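Local coordinates for post-proline cleaving enzyme (Rickettsia typhi, PDB 4HVT), which probably acts as a serine-type oligopeptidase that cleaves peptides after proline, pairing a beta-propeller domain with an alpha/beta-hydrolase domain, at residues I209-Y214 against V236-I241; N216-W221 against I241-G246; E409-I414 against P421-W426. All coordinates share one frame; numbering follows the deposited sequence.

Overall arrangement
All three interactions lie in the N-terminal beta-propeller. Interactions 1 and 2 are neighbours, with centres 11 Å apart, and share I241. They touch directly: V236 N probably donates to N216 O at 2.9 Å, and Y214 CB packs on Y242 CB. Together they join the blade that ends with strand 231-235 to the blade that begins with strand 242-247, interaction 1 through loops and interaction 2 through sheet faces. Interaction 3 is a hairpin in the blade flanked by strand 398-402 and strand 432-436. Its centre is about 39 Å from that of interaction 1 and about 34 Å from that of interaction 2. The probable Ser-His-Asp triad (S566, D649, H682) belongs to the hydrolase domain and takes no part in these contacts.

Interaction 1: residues I209-Y214 against V236-I241; sequences ITSSLY and VPKEYI
T210 and I241 anchor a polar loop-to-loop contact in the beta-propeller, between the loop that leads into strand 217-222 and the connection from strand 231-235 to strand 242-247. Each segment carries a type I turn, T210 to L213 and P237 to Y240. T210 is central. Its OG1 sits between the backbone N and the carbonyl carbon (chi1 67°) and donates to I241 O at 2.8 Å. The donor stands above that carbonyl plane, 39° out of it. The same OG1 accepts from S212 N at 3.1 Å, an ST turn, so one buried hydroxyl ties its own turn to the facing loop. S211 N adds a nearly straight bond of 2.8 Å to K238 O. The lysine chain bends back, and K238 NZ donates to I209 O at 2.9 Å in the carbonyl plane. Its stronger partner is N207 O, just before this segment. A water bridges S212 OG and Y240 O. The apolar part is small. The Y214 ring lies alongside I241, with CD2 4.0 Å from I241 CG2 and I241 O at the ring edge. K238 is solvent-exposed, while T210 and I241 are buried. Around the contact, K186 lies against the Y214 ring as a cation-pi partner. I241 reaches S606 of a loop, and V236 and Y240 pack on A262 of strand 257-263.

Interaction 2: residues N216-W221 against I241-G246; sequences NSLYIW and IYVSAG
V243 and L218 meet in a buried apolar contact between two strands of different sheets. Along 241-246, I241 and Y242 come first. Both face N263 of the adjacent strand 257-263, a classic beta bulge at the start of strand 242-247. V243 follows and points its side chain at 216-221. Its two methyls divide the work. CG1, between the backbone N and the carbonyl carbon (chi1 68°), presses on the backbone of N216, 3.6 Å from N216 C. CG2 meets L218 instead, 3.9 Å from L218 CD1, and the two side chains cross obliquely. S244 turns its side chain away, but its carbonyl O lies 4.0 Å from L218 CD1. A245 points back toward L218. Its CB is 4.1 Å from both L218 CD1 and L218 CD2, so the fork of the leucine straddles that methyl. L218 thus rests between V243 and A245, and I260 of strand 257-263 also touches it. The strand axes approach to 7.1 Å, and their directions differ by 32°. The backbones are closest at N216 and V243 and spread apart from there; the contact ends at A245. The gap is bridged mainly by side chains, with the N216 backbone and S244 O also touched. Such face-to-face packing of hydrophobic residues from successive four-stranded antiparallel sheets is what holds neighbouring blades together in a beta-propeller.

Interaction 3: residues E409-I414 against P421-W426; sequences EALITI and PTIYLW
A410 and W426 pair at one end of a beta hairpin formed by strands 410-415 and 422-426, the two central strands of a four-stranded propeller blade, flanked by strands 398-402 and 432-436. The register is regular. A410-W426, I412-Y424 and I414-T422 are hydrogen-bonded pairs. L411-L425 and T413-I423 are non-hydrogen-bonded pairs. The middle is the most regular part: I412 N to Y424 O and Y424 N to I412 O are both 2.8 Å, nearly straight and in the carbonyl planes. The face of A410, I412, I414, T422, Y424 and W426 is wholly buried. Its tight spot is I414 against Y424, where the two side chains cross at about a right angle. I412 lies beside W426 and points the same way, with CD1 4.1 Å from W426 CB. W426 CG is anti to the backbone N (chi1 178°), and its ring leads off to an edge-to-face contact with F363. Y394, from a loop, touches I414 and Y424 and hydrogen-bonds T422 OG1. The other face is nearer to solvent, for T413 and L425 are partly exposed. L411 CD2 bridges I423 CG2 and L425 CD1, each at 4.0 Å, and Y105 of helix 102-105 touches L411 and I423. E409, at the end of the pair, is also partly exposed. Next to it the bond from A410 N to W426 O is weak, at 3.4 Å, though the return bond from W426 N to A410 O is sound. On the buried face, T422 CG2 lies 3.5 Å above the Y424 ring plane, toward the rim, and I414 CD1 is 3.6 Å from Y424 CE1.

Interaction 1: residues I209-Y214 against V236-I241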
ATOM      1  N   ILE A 209      -8.204 -20.217  10.025  1.00 12.41           N
ATOM      2  CA  ILE A 209      -8.367 -19.008   9.212  1.00 11.77           C
ATOM      3  C   ILE A 209      -9.727 -18.377   9.509  1.00 11.53           C
ATOM      4  O   ILE A 209     -10.651 -19.058   9.934  1.00 12.63           O
ATOM      5  CB  ILE A 209      -8.210 -19.253   7.688  1.00 12.26           C
ATOM      6  CG1 ILE A 209      -9.153 -20.356   7.241  1.00 13.01           C
ATOM      7  CG2 ILE A 209      -6.773 -19.620   7.375  1.00 12.46           C
ATOM      8  CD1 ILE A 209      -9.186 -20.552   5.737  1.00 13.76           C
ATOM      9  N   THR A 210      -9.826 -17.067   9.299  1.00 10.76           N
ATOM     10  CA  THR A 210     -11.073 -16.344   9.457  1.00 10.37           C
ATOM     11  C   THR A 210     -11.841 -16.449   8.150  1.00 10.56           C
ATOM     12  O   THR A 210     -11.353 -16.980   7.152  1.00 10.47           O
ATOM     13  CB  THR A 210     -10.852 -14.863   9.757  1.00  9.79           C
ATOM     14  OG1 THR A 210     -10.265 -14.233   8.618  1.00  9.60           O
ATOM     15  CG2 THR A 210      -9.909 -14.681  10.970  1.00  9.58           C
ATOM     16  N   SER A 211     -13.046 -15.870   8.136  1.00 10.97           N
ATOM     17  CA  SER A 211     -13.848 -15.795   6.922  1.00 11.45           C
ATOM     18  C   SER A 211     -13.251 -14.921   5.850  1.00 10.85           C
ATOM     19  O   SER A 211     -13.643 -15.024   4.640  1.00 11.22           O
ATOM     20  CB  SER A 211     -15.246 -15.283   7.269  1.00 11.94           C
ATOM     21  OG  SER A 211     -15.919 -16.321   7.974  1.00 13.49           O
ATOM     22  N   SER A 212     -12.285 -14.069   6.239  1.00 10.34           N
ATOM     23  CA  SER A 212     -11.547 -13.235   5.296  1.00 10.11           C
ATOM     24  C   SER A 212     -10.271 -13.973   4.817  1.00 10.22           C
ATOM     25  O   SER A 212      -9.491 -13.436   3.985  1.00 10.01           O
ATOM     26  CB  SER A 212     -11.148 -11.893   5.980  1.00  9.97           C
ATOM     27  OG  SER A 212     -12.327 -11.144   6.312  1.00 10.13           O
ATOM     28  N   LEU A 213     -10.076 -15.188   5.345  1.00 10.41           N
ATOM     29  CA  LEU A 213      -9.062 -16.174   4.956  1.00 10.94           C
ATOM     30  C   LEU A 213      -7.673 -15.850   5.509  1.00 10.42           C
ATOM     31  O   LEU A 213      -6.717 -16.516   5.143  1.00 10.68           O
ATOM     32  CB  LEU A 213      -9.039 -16.479   3.444  1.00 11.90           C
ATOM     33  CG  LEU A 213     -10.388 -16.790   2.796  1.00 12.96           C
ATOM     34  CD1 LEU A 213     -10.238 -17.054   1.298  1.00 13.61           C
ATOM     35  CD2 LEU A 213     -11.110 -17.903   3.483  1.00 14.10           C
ATOM     36  N   TYR A 214      -7.595 -14.920   6.447  1.00  9.73           N
ATOM     37  CA  TYR A 214      -6.336 -14.632   7.151  1.00  9.50           C
ATOM     38  C   TYR A 214      -6.162 -15.629   8.291  1.00  9.34           C
ATOM     39  O   TYR A 214      -7.137 -16.142   8.843  1.00  9.13           O
ATOM     40  CB  TYR A 214      -6.309 -13.210   7.700  1.00  9.27           C
ATOM     41  CG  TYR A 214      -6.330 -12.166   6.645  1.00  9.45           C
ATOM     42  CD1 TYR A 214      -5.227 -11.990   5.832  1.00  9.91           C
ATOM     43  CD2 TYR A 214      -7.457 -11.378   6.418  1.00  9.80           C
ATOM     44  CE1 TYR A 214      -5.248 -11.046   4.808  1.00 10.47           C
ATOM     45  CE2 TYR A 214      -7.484 -10.453   5.359  1.00 10.13           C
ATOM     46  CZ  TYR A 214      -6.382 -10.300   4.574  1.00 10.48           C
ATOM     47  OH  TYR A 214      -6.345  -9.345   3.563  1.00 11.67           O
ATOM     48  N   VAL A 236      -8.723 -15.942  17.248  1.00 13.20           N
ATOM     49  CA  VAL A 236      -9.907 -15.083  17.108  1.00 12.79           C
ATOM     50  C   VAL A 236     -11.078 -15.825  16.453  1.00 12.84           C
ATOM     51  O   VAL A 236     -10.897 -16.792  15.689  1.00 12.41           O
ATOM     52  CB  VAL A 236      -9.601 -13.800  16.279  1.00 12.22           C
ATOM     53  CG1 VAL A 236      -8.569 -12.909  16.957  1.00 12.32           C
ATOM     54  CG2 VAL A 236      -9.173 -14.152  14.882  1.00 12.01           C
ATOM     55  N   PRO A 237     -12.321 -15.339  16.699  1.00 13.83           N
ATOM     56  CA  PRO A 237     -13.456 -15.916  15.981  1.00 14.46           C
ATOM     57  C   PRO A 237     -13.346 -15.790  14.461  1.00 14.75           C
ATOM     58  O   PRO A 237     -12.707 -14.875  13.925  1.00 13.79           O
ATOM     59  CB  PRO A 237     -14.660 -15.076  16.498  1.00 14.70           C
ATOM     60  CG  PRO A 237     -14.217 -14.529  17.814  1.00 14.70           C
ATOM     61  CD  PRO A 237     -12.741 -14.250  17.579  1.00 14.10           C
ATOM     62  N   LYS A 238     -14.041 -16.695  13.763  1.00 16.22           N
ATOM     63  CA  LYS A 238     -14.092 -16.707  12.326  1.00 16.68           C
ATOM     64  C   LYS A 238     -14.570 -15.395  11.732  1.00 14.98           C
ATOM     65  O   LYS A 238     -14.174 -15.039  10.616  1.00 14.42           O
ATOM     66  CB  LYS A 238     -15.083 -17.830  11.840  1.00 21.13           C
ATOM     67  CG  LYS A 238     -14.381 -18.770  10.904  1.00 26.22           C
ATOM     68  CD  LYS A 238     -13.365 -19.573  11.721  1.00 30.47           C
ATOM     69  CE  LYS A 238     -13.377 -21.046  11.368  1.00 33.81           C
ATOM     70  NZ  LYS A 238     -12.298 -21.364  10.388  1.00 33.98           N
ATOM     71  N   GLU A 239     -15.435 -14.675  12.452  1.00 14.31           N
ATOM     72  CA  GLU A 239     -16.050 -13.460  11.922  1.00 14.73           C
ATOM     73  C   GLU A 239     -15.079 -12.290  12.032  1.00 13.31           C
ATOM     74  O   GLU A 239     -15.299 -11.290  11.406  1.00 12.58           O
ATOM     75  CB  GLU A 239     -17.342 -13.104  12.704  1.00 16.78           C
ATOM     76  CG  GLU A 239     -18.471 -14.156  12.601  1.00 19.87           C
ATOM     77  CD  GLU A 239     -18.302 -15.439  13.434  1.00 21.84           C
ATOM     78  OE1 GLU A 239     -17.421 -15.553  14.355  1.00 18.92           O
ATOM     79  OE2 GLU A 239     -19.086 -16.371  13.083  1.00 25.63           O
ATOM     80  N   TYR A 240     -14.022 -12.418  12.849  1.00 11.98           N
ATOM     81  CA  TYR A 240     -12.981 -11.355  12.878  1.00 11.27           C
ATOM     82  C   TYR A 240     -12.196 -11.376  11.554  1.00 10.58           C
ATOM     83  O   TYR A 240     -12.279 -12.321  10.793  1.00 10.49           O
ATOM     84  CB  TYR A 240     -12.017 -11.519  14.062  1.00 11.22           C
ATOM     85  CG  TYR A 240     -12.498 -11.065  15.404  1.00 11.54           C
ATOM     86  CD1 TYR A 240     -13.820 -11.155  15.774  1.00 12.51           C
ATOM     87  CD2 TYR A 240     -11.615 -10.496  16.310  1.00 11.98           C
ATOM     88  CE1 TYR A 240     -14.255 -10.776  17.022  1.00 13.01           C
ATOM     89  CE2 TYR A 240     -12.047 -10.054  17.528  1.00 12.31           C
ATOM     90  CZ  TYR A 240     -13.379 -10.203  17.893  1.00 13.07           C
ATOM     91  OH  TYR A 240     -13.787  -9.772  19.142  1.00 13.73           O
ATOM     92  N   ILE A 241     -11.458 -10.312  11.275  1.00 10.22           N
ATOM     93  CA  ILE A 241     -10.709 -10.224  10.011  1.00 10.01           C
ATOM     94  C   ILE A 241      -9.372 -10.942  10.144  1.00 10.02           C
ATOM     95  O   ILE A 241      -9.052 -11.834   9.329  1.00  9.68           O
ATOM     96  CB  ILE A 241     -10.482  -8.773   9.579  1.00 10.13           C
ATOM     97  CG1 ILE A 241     -11.816  -7.984   9.626  1.00 10.49           C
ATOM     98  CG2 ILE A 241      -9.898  -8.716   8.171  1.00 10.33           C
ATOM     99  CD1 ILE A 241     -13.018  -8.669   8.977  1.00 10.79           C
TER
HETATM  100  O   HOH W   1     -13.621 -12.300   8.387  1.00 10.34           O

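Interaction 2: residues N216-W221 against I241-G246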
ATOM      1  N   ASN A 216      -6.141 -17.114  11.829  1.00 10.04           N
ATOM      2  CA  ASN A 216      -6.871 -16.747  13.014  1.00 10.37           C
ATOM      3  C   ASN A 216      -6.126 -17.002  14.344  1.00 10.49           C
ATOM      4  O   ASN A 216      -6.667 -16.701  15.411  1.00 10.30           O
ATOM      5  CB  ASN A 216      -8.236 -17.445  13.072  1.00 11.02           C
ATOM      6  CG  ASN A 216      -8.124 -18.929  13.420  1.00 11.82           C
ATOM      7  OD1 ASN A 216      -7.069 -19.553  13.315  1.00 11.69           O
ATOM      8  ND2 ASN A 216      -9.222 -19.505  13.843  1.00 14.11           N
ATOM      9  N   SER A 217      -4.916 -17.516  14.281  1.00 10.21           N
ATOM     10  CA  SER A 217      -4.215 -17.939  15.523  1.00 10.37           C
ATOM     11  C   SER A 217      -2.832 -17.393  15.642  1.00 10.15           C
ATOM     12  O   SER A 217      -2.225 -17.098  14.617  1.00 10.30           O
ATOM     13  CB  SER A 217      -4.155 -19.459  15.583  1.00 10.86           C
ATOM     14  OG  SER A 217      -5.454 -20.014  15.539  1.00 10.86           O
ATOM     15  N   LEU A 218      -2.320 -17.292  16.869  1.00  9.90           N
ATOM     16  CA  LEU A 218      -0.929 -16.996  17.133  1.00  9.74           C
ATOM     17  C   LEU A 218      -0.338 -18.155  17.858  1.00 10.08           C
ATOM     18  O   LEU A 218      -0.990 -18.707  18.770  1.00 10.24           O
ATOM     19  CB  LEU A 218      -0.831 -15.753  18.035  1.00  9.77           C
ATOM     20  CG  LEU A 218      -1.288 -14.414  17.406  1.00  9.66           C
ATOM     21  CD1 LEU A 218      -1.230 -13.256  18.418  1.00  9.74           C
ATOM     22  CD2 LEU A 218      -0.459 -14.098  16.176  1.00  9.81           C
ATOM     23  N   TYR A 219       0.853 -18.531  17.446  1.00  9.98           N
ATOM     24  CA  TYR A 219       1.670 -19.594  18.039  1.00 10.29           C
ATOM     25  C   TYR A 219       3.022 -19.038  18.489  1.00 10.47           C
ATOM     26  O   TYR A 219       3.616 -18.122  17.855  1.00  9.95           O
ATOM     27  CB  TYR A 219       1.934 -20.696  17.034  1.00 10.67           C
ATOM     28  CG  TYR A 219       0.774 -21.652  16.765  1.00 10.84           C
ATOM     29  CD1 TYR A 219      -0.308 -21.320  15.895  1.00 10.80           C
ATOM     30  CD2 TYR A 219       0.738 -22.885  17.359  1.00 11.47           C
ATOM     31  CE1 TYR A 219      -1.329 -22.199  15.661  1.00 11.20           C
ATOM     32  CE2 TYR A 219      -0.324 -23.794  17.121  1.00 11.87           C
ATOM     33  CZ  TYR A 219      -1.338 -23.468  16.292  1.00 11.86           C
ATOM     34  OH  TYR A 219      -2.351 -24.423  16.096  1.00 12.85           O
ATOM     35  N   ILE A 220       3.514 -19.611  19.588  1.00 10.96           N
ATOM     36  CA  ILE A 220       4.883 -19.360  20.053  1.00 11.40           C
ATOM     37  C   ILE A 220       5.702 -20.634  19.788  1.00 11.44           C
ATOM     38  O   ILE A 220       5.241 -21.765  20.028  1.00 11.68           O
ATOM     39  CB  ILE A 220       4.893 -18.899  21.543  1.00 12.10           C
ATOM     40  CG1 ILE A 220       6.260 -18.466  22.009  1.00 12.91           C
ATOM     41  CG2 ILE A 220       4.340 -19.971  22.441  1.00 12.83           C
ATOM     42  CD1 ILE A 220       6.237 -17.690  23.347  1.00 13.02           C
ATOM     43  N   TRP A 221       6.939 -20.460  19.321  1.00 11.29           N
ATOM     44  CA  TRP A 221       7.734 -21.573  18.808  1.00 11.88           C
ATOM     45  C   TRP A 221       9.175 -21.425  19.255  1.00 12.43           C
ATOM     46  O   TRP A 221       9.805 -20.346  19.053  1.00 12.18           O
ATOM     47  CB  TRP A 221       7.623 -21.626  17.288  1.00 11.71           C
ATOM     48  CG  TRP A 221       8.140 -22.883  16.642  1.00 12.03           C
ATOM     49  CD1 TRP A 221       8.278 -24.122  17.210  1.00 12.61           C
ATOM     50  CD2 TRP A 221       8.480 -23.033  15.258  1.00 11.90           C
ATOM     51  NE1 TRP A 221       8.779 -24.999  16.295  1.00 12.97           N
ATOM     52  CE2 TRP A 221       8.912 -24.353  15.083  1.00 12.56           C
ATOM     53  CE3 TRP A 221       8.495 -22.167  14.172  1.00 11.52           C
ATOM     54  CZ2 TRP A 221       9.305 -24.861  13.834  1.00 12.88           C
ATOM     55  CZ3 TRP A 221       8.954 -22.655  12.935  1.00 11.82           C
ATOM     56  CH2 TRP A 221       9.352 -23.993  12.798  1.00 12.49           C
ATOM     57  N   ILE A 241     -11.458 -10.312  11.275  1.00 10.22           N
ATOM     58  CA  ILE A 241     -10.709 -10.224  10.011  1.00 10.01           C
ATOM     59  C   ILE A 241      -9.372 -10.942  10.144  1.00 10.02           C
ATOM     60  O   ILE A 241      -9.052 -11.834   9.329  1.00  9.68           O
ATOM     61  CB  ILE A 241     -10.482  -8.773   9.579  1.00 10.13           C
ATOM     62  CG1 ILE A 241     -11.816  -7.984   9.626  1.00 10.49           C
ATOM     63  CG2 ILE A 241      -9.898  -8.716   8.171  1.00 10.33           C
ATOM     64  CD1 ILE A 241     -13.018  -8.669   8.977  1.00 10.79           C
ATOM     65  N   TYR A 242      -8.554 -10.512  11.130  1.00  9.77           N
ATOM     66  CA  TYR A 242      -7.219 -11.113  11.265  1.00  9.99           C
ATOM     67  C   TYR A 242      -6.717 -10.901  12.693  1.00  9.98           C
ATOM     68  O   TYR A 242      -7.325 -10.137  13.445  1.00  9.32           O
ATOM     69  CB  TYR A 242      -6.200 -10.583  10.253  1.00 10.30           C
ATOM     70  CG  TYR A 242      -5.887  -9.143  10.446  1.00 10.63           C
ATOM     71  CD1 TYR A 242      -5.011  -8.726  11.460  1.00 11.78           C
ATOM     72  CD2 TYR A 242      -6.489  -8.167   9.654  1.00 11.94           C
ATOM     73  CE1 TYR A 242      -4.741  -7.388  11.696  1.00 12.39           C
ATOM     74  CE2 TYR A 242      -6.232  -6.798   9.902  1.00 12.46           C
ATOM     75  CZ  TYR A 242      -5.345  -6.432  10.898  1.00 12.83           C
ATOM     76  OH  TYR A 242      -5.135  -5.095  11.215  1.00 13.87           O
ATOM     77  N   VAL A 243      -5.631 -11.617  13.030  1.00 10.12           N
ATOM     78  CA  VAL A 243      -4.886 -11.361  14.257  1.00 10.20           C
ATOM     79  C   VAL A 243      -3.405 -11.207  13.944  1.00  9.79           C
ATOM     80  O   VAL A 243      -2.871 -11.908  13.081  1.00 10.23           O
ATOM     81  CB  VAL A 243      -5.107 -12.448  15.312  1.00 10.85           C
ATOM     82  CG1 VAL A 243      -4.504 -13.793  14.941  1.00 11.27           C
ATOM     83  CG2 VAL A 243      -4.504 -12.010  16.628  1.00 10.85           C
ATOM     84  N   SER A 244      -2.762 -10.276  14.612  1.00  9.69           N
ATOM     85  CA  SER A 244      -1.328 -10.012  14.374  1.00  9.36           C
ATOM     86  C   SER A 244      -0.610  -9.873  15.713  1.00  9.02           C
ATOM     87  O   SER A 244      -1.234  -9.604  16.705  1.00  8.88           O
ATOM     88  CB  SER A 244      -1.108  -8.760  13.531  1.00  9.44           C
ATOM     89  OG  SER A 244      -1.456  -7.569  14.227  1.00  9.78           O
ATOM     90  N   ALA A 245       0.706 -10.059  15.679  1.00  8.98           N
ATOM     91  CA  ALA A 245       1.591  -9.832  16.826  1.00  8.73           C
ATOM     92  C   ALA A 245       2.716  -8.964  16.333  1.00  8.60           C
ATOM     93  O   ALA A 245       3.100  -9.008  15.174  1.00  9.17           O
ATOM     94  CB  ALA A 245       2.142 -11.129  17.372  1.00  8.92           C
ATOM     95  N   GLY A 246       3.199  -8.101  17.203  1.00  8.31           N
ATOM     96  CA  GLY A 246       4.350  -7.263  16.924  1.00  8.48           C
ATOM     97  C   GLY A 246       4.897  -6.748  18.234  1.00  8.87           C
ATOM     98  O   GLY A 246       4.334  -6.989  19.269  1.00  9.27           O
TER

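Interaction 3: residues E409-I414 against P421-W426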
ATOM      1  N   GLU A 409      20.993   7.930  13.853  1.00 14.84           N
ATOM      2  CA  GLU A 409      20.876   8.423  12.488  1.00 14.88           C
ATOM      3  C   GLU A 409      19.718   7.763  11.744  1.00 13.38           C
ATOM      4  O   GLU A 409      19.281   6.668  12.054  1.00 12.33           O
ATOM      5  CB  GLU A 409      22.170   8.208  11.713  1.00 16.24           C
ATOM      6  CG  GLU A 409      23.325   8.998  12.306  1.00 18.32           C
ATOM      7  CD  GLU A 409      24.629   8.899  11.480  1.00 21.67           C
ATOM      8  OE1 GLU A 409      24.879   7.907  10.758  1.00 24.68           O
ATOM      9  OE2 GLU A 409      25.436   9.831  11.593  1.00 26.34           O
ATOM     10  N   ALA A 410      19.249   8.444  10.715  1.00 12.28           N
ATOM     11  CA  ALA A 410      18.059   8.036   9.965  1.00 11.67           C
ATOM     12  C   ALA A 410      18.199   8.568   8.527  1.00 11.59           C
ATOM     13  O   ALA A 410      18.973   9.492   8.296  1.00 12.14           O
ATOM     14  CB  ALA A 410      16.798   8.612  10.604  1.00 11.72           C
ATOM     15  N   LEU A 411      17.465   7.980   7.611  1.00 10.82           N
ATOM     16  CA  LEU A 411      17.397   8.452   6.221  1.00 10.72           C
ATOM     17  C   LEU A 411      16.048   9.032   5.915  1.00 10.33           C
ATOM     18  O   LEU A 411      15.003   8.381   6.150  1.00 10.33           O
ATOM     19  CB  LEU A 411      17.750   7.375   5.219  1.00 10.66           C
ATOM     20  CG  LEU A 411      19.204   6.870   5.325  1.00 10.88           C
ATOM     21  CD1 LEU A 411      19.400   5.608   4.526  1.00 11.05           C
ATOM     22  CD2 LEU A 411      20.201   7.954   4.892  1.00 11.45           C
ATOM     23  N   ILE A 412      16.064  10.247   5.390  1.00 10.30           N
ATOM     24  CA  ILE A 412      14.853  11.035   5.124  1.00 10.22           C
ATOM     25  C   ILE A 412      14.763  11.190   3.609  1.00 10.25           C
ATOM     26  O   ILE A 412      15.794  11.426   2.977  1.00  9.88           O
ATOM     27  CB  ILE A 412      14.940  12.427   5.822  1.00 10.84           C
ATOM     28  CG1 ILE A 412      14.468  12.383   7.322  1.00 11.23           C
ATOM     29  CG2 ILE A 412      14.051  13.442   5.152  1.00 10.93           C
ATOM     30  CD1 ILE A 412      15.185  11.408   8.123  1.00 11.56           C
ATOM     31  N   THR A 413      13.556  11.091   3.050  1.00  9.94           N
ATOM     32  CA  THR A 413      13.355  11.547   1.678  1.00 10.52           C
ATOM     33  C   THR A 413      12.455  12.775   1.650  1.00 10.61           C
ATOM     34  O   THR A 413      11.472  12.846   2.422  1.00 10.75           O
ATOM     35  CB  THR A 413      12.813  10.452   0.758  1.00 10.67           C
ATOM     36  OG1 THR A 413      11.553   9.941   1.251  1.00 10.60           O
ATOM     37  CG2 THR A 413      13.806   9.355   0.684  1.00 11.02           C
ATOM     38  N   ILE A 414      12.726  13.714   0.737  1.00 10.64           N
ATOM     39  CA  ILE A 414      11.810  14.820   0.451  1.00 10.63           C
ATOM     40  C   ILE A 414      11.742  14.909  -1.081  1.00 11.17           C
ATOM     41  O   ILE A 414      12.776  14.765  -1.784  1.00 11.82           O
ATOM     42  CB  ILE A 414      12.210  16.182   1.055  1.00 10.82           C
ATOM     43  CG1 ILE A 414      12.618  16.083   2.529  1.00 10.59           C
ATOM     44  CG2 ILE A 414      11.091  17.192   0.958  1.00 10.95           C
ATOM     45  CD1 ILE A 414      13.255  17.297   3.136  1.00 11.02           C
ATOM     46  N   PRO A 421      13.169  12.825  -5.712  1.00 13.01           N
ATOM     47  CA  PRO A 421      13.483  12.739  -4.296  1.00 12.44           C
ATOM     48  C   PRO A 421      14.950  12.936  -4.037  1.00 12.50           C
ATOM     49  O   PRO A 421      15.828  12.496  -4.838  1.00 13.38           O
ATOM     50  CB  PRO A 421      13.057  11.330  -3.895  1.00 11.95           C
ATOM     51  CG  PRO A 421      12.055  10.939  -4.969  1.00 12.06           C
ATOM     52  CD  PRO A 421      12.557  11.592  -6.225  1.00 12.61           C
ATOM     53  N   THR A 422      15.223  13.682  -2.962  1.00 12.19           N
ATOM     54  CA  THR A 422      16.560  13.782  -2.385  1.00 12.29           C
ATOM     55  C   THR A 422      16.572  12.955  -1.111  1.00 11.64           C
ATOM     56  O   THR A 422      15.581  12.943  -0.345  1.00 11.17           O
ATOM     57  CB  THR A 422      16.929  15.227  -2.052  1.00 12.63           C
ATOM     58  OG1 THR A 422      17.004  16.011  -3.251  1.00 13.28           O
ATOM     59  CG2 THR A 422      18.315  15.332  -1.347  1.00 12.99           C
ATOM     60  N   ILE A 423      17.678  12.245  -0.876  1.00 11.49           N
ATOM     61  CA  ILE A 423      17.837  11.468   0.398  1.00 11.01           C
ATOM     62  C   ILE A 423      18.773  12.253   1.290  1.00 11.20           C
ATOM     63  O   ILE A 423      19.860  12.711   0.851  1.00 11.40           O
ATOM     64  CB  ILE A 423      18.443  10.080   0.187  1.00 11.06           C
ATOM     65  CG1 ILE A 423      17.698   9.320  -0.932  1.00 11.16           C
ATOM     66  CG2 ILE A 423      18.438   9.271   1.509  1.00 10.72           C
ATOM     67  CD1 ILE A 423      18.223   7.917  -1.182  1.00 11.37           C
ATOM     68  N   TYR A 424      18.339  12.458   2.537  1.00 10.94           N
ATOM     69  CA  TYR A 424      19.082  13.156   3.530  1.00 11.34           C
ATOM     70  C   TYR A 424      19.422  12.263   4.706  1.00 11.47           C
ATOM     71  O   TYR A 424      18.618  11.398   5.045  1.00 10.92           O
ATOM     72  CB  TYR A 424      18.311  14.355   4.047  1.00 11.43           C
ATOM     73  CG  TYR A 424      17.773  15.304   3.047  1.00 11.60           C
ATOM     74  CD1 TYR A 424      16.614  15.022   2.333  1.00 11.54           C
ATOM     75  CD2 TYR A 424      18.395  16.543   2.821  1.00 12.24           C
ATOM     76  CE1 TYR A 424      16.105  15.943   1.435  1.00 11.92           C
ATOM     77  CE2 TYR A 424      17.888  17.424   1.936  1.00 12.54           C
ATOM     78  CZ  TYR A 424      16.768  17.120   1.215  1.00 12.29           C
ATOM     79  OH  TYR A 424      16.252  18.050   0.291  1.00 13.21           O
ATOM     80  N   LEU A 425      20.614  12.452   5.283  1.00 12.18           N
ATOM     81  CA  LEU A 425      21.010  11.792   6.479  1.00 12.65           C
ATOM     82  C   LEU A 425      20.658  12.695   7.643  1.00 12.87           C
ATOM     83  O   LEU A 425      21.069  13.852   7.712  1.00 13.17           O
ATOM     84  CB  LEU A 425      22.494  11.533   6.499  1.00 13.45           C
ATOM     85  CG  LEU A 425      23.098  10.821   7.713  1.00 13.79           C
ATOM     86  CD1 LEU A 425      22.588   9.373   7.805  1.00 13.47           C
ATOM     87  CD2 LEU A 425      24.617  10.854   7.602  1.00 14.60           C
ATOM     88  N   TRP A 426      19.907  12.159   8.590  1.00 12.35           N
ATOM     89  CA  TRP A 426      19.720  12.840   9.863  1.00 12.85           C
ATOM     90  C   TRP A 426      20.883  12.473  10.751  1.00 13.76           C
ATOM     91  O   TRP A 426      21.050  11.326  11.119  1.00 13.18           O
ATOM     92  CB  TRP A 426      18.389  12.388  10.494  1.00 12.42           C
ATOM     93  CG  TRP A 426      18.074  12.972  11.858  1.00 12.48           C
ATOM     94  CD1 TRP A 426      18.221  12.315  13.070  1.00 12.88           C
ATOM     95  CD2 TRP A 426      17.519  14.260  12.167  1.00 12.66           C
ATOM     96  NE1 TRP A 426      17.783  13.127  14.102  1.00 12.95           N
ATOM     97  CE2 TRP A 426      17.376  14.325  13.591  1.00 13.21           C
ATOM     98  CE3 TRP A 426      17.162  15.378  11.403  1.00 13.12           C
ATOM     99  CZ2 TRP A 426      16.818  15.437  14.240  1.00 13.40           C
ATOM    100  CZ3 TRP A 426      16.634  16.482  12.037  1.00 13.68           C
ATOM    101  CH2 TRP A 426      16.465  16.506  13.464  1.00 13.78           C
TER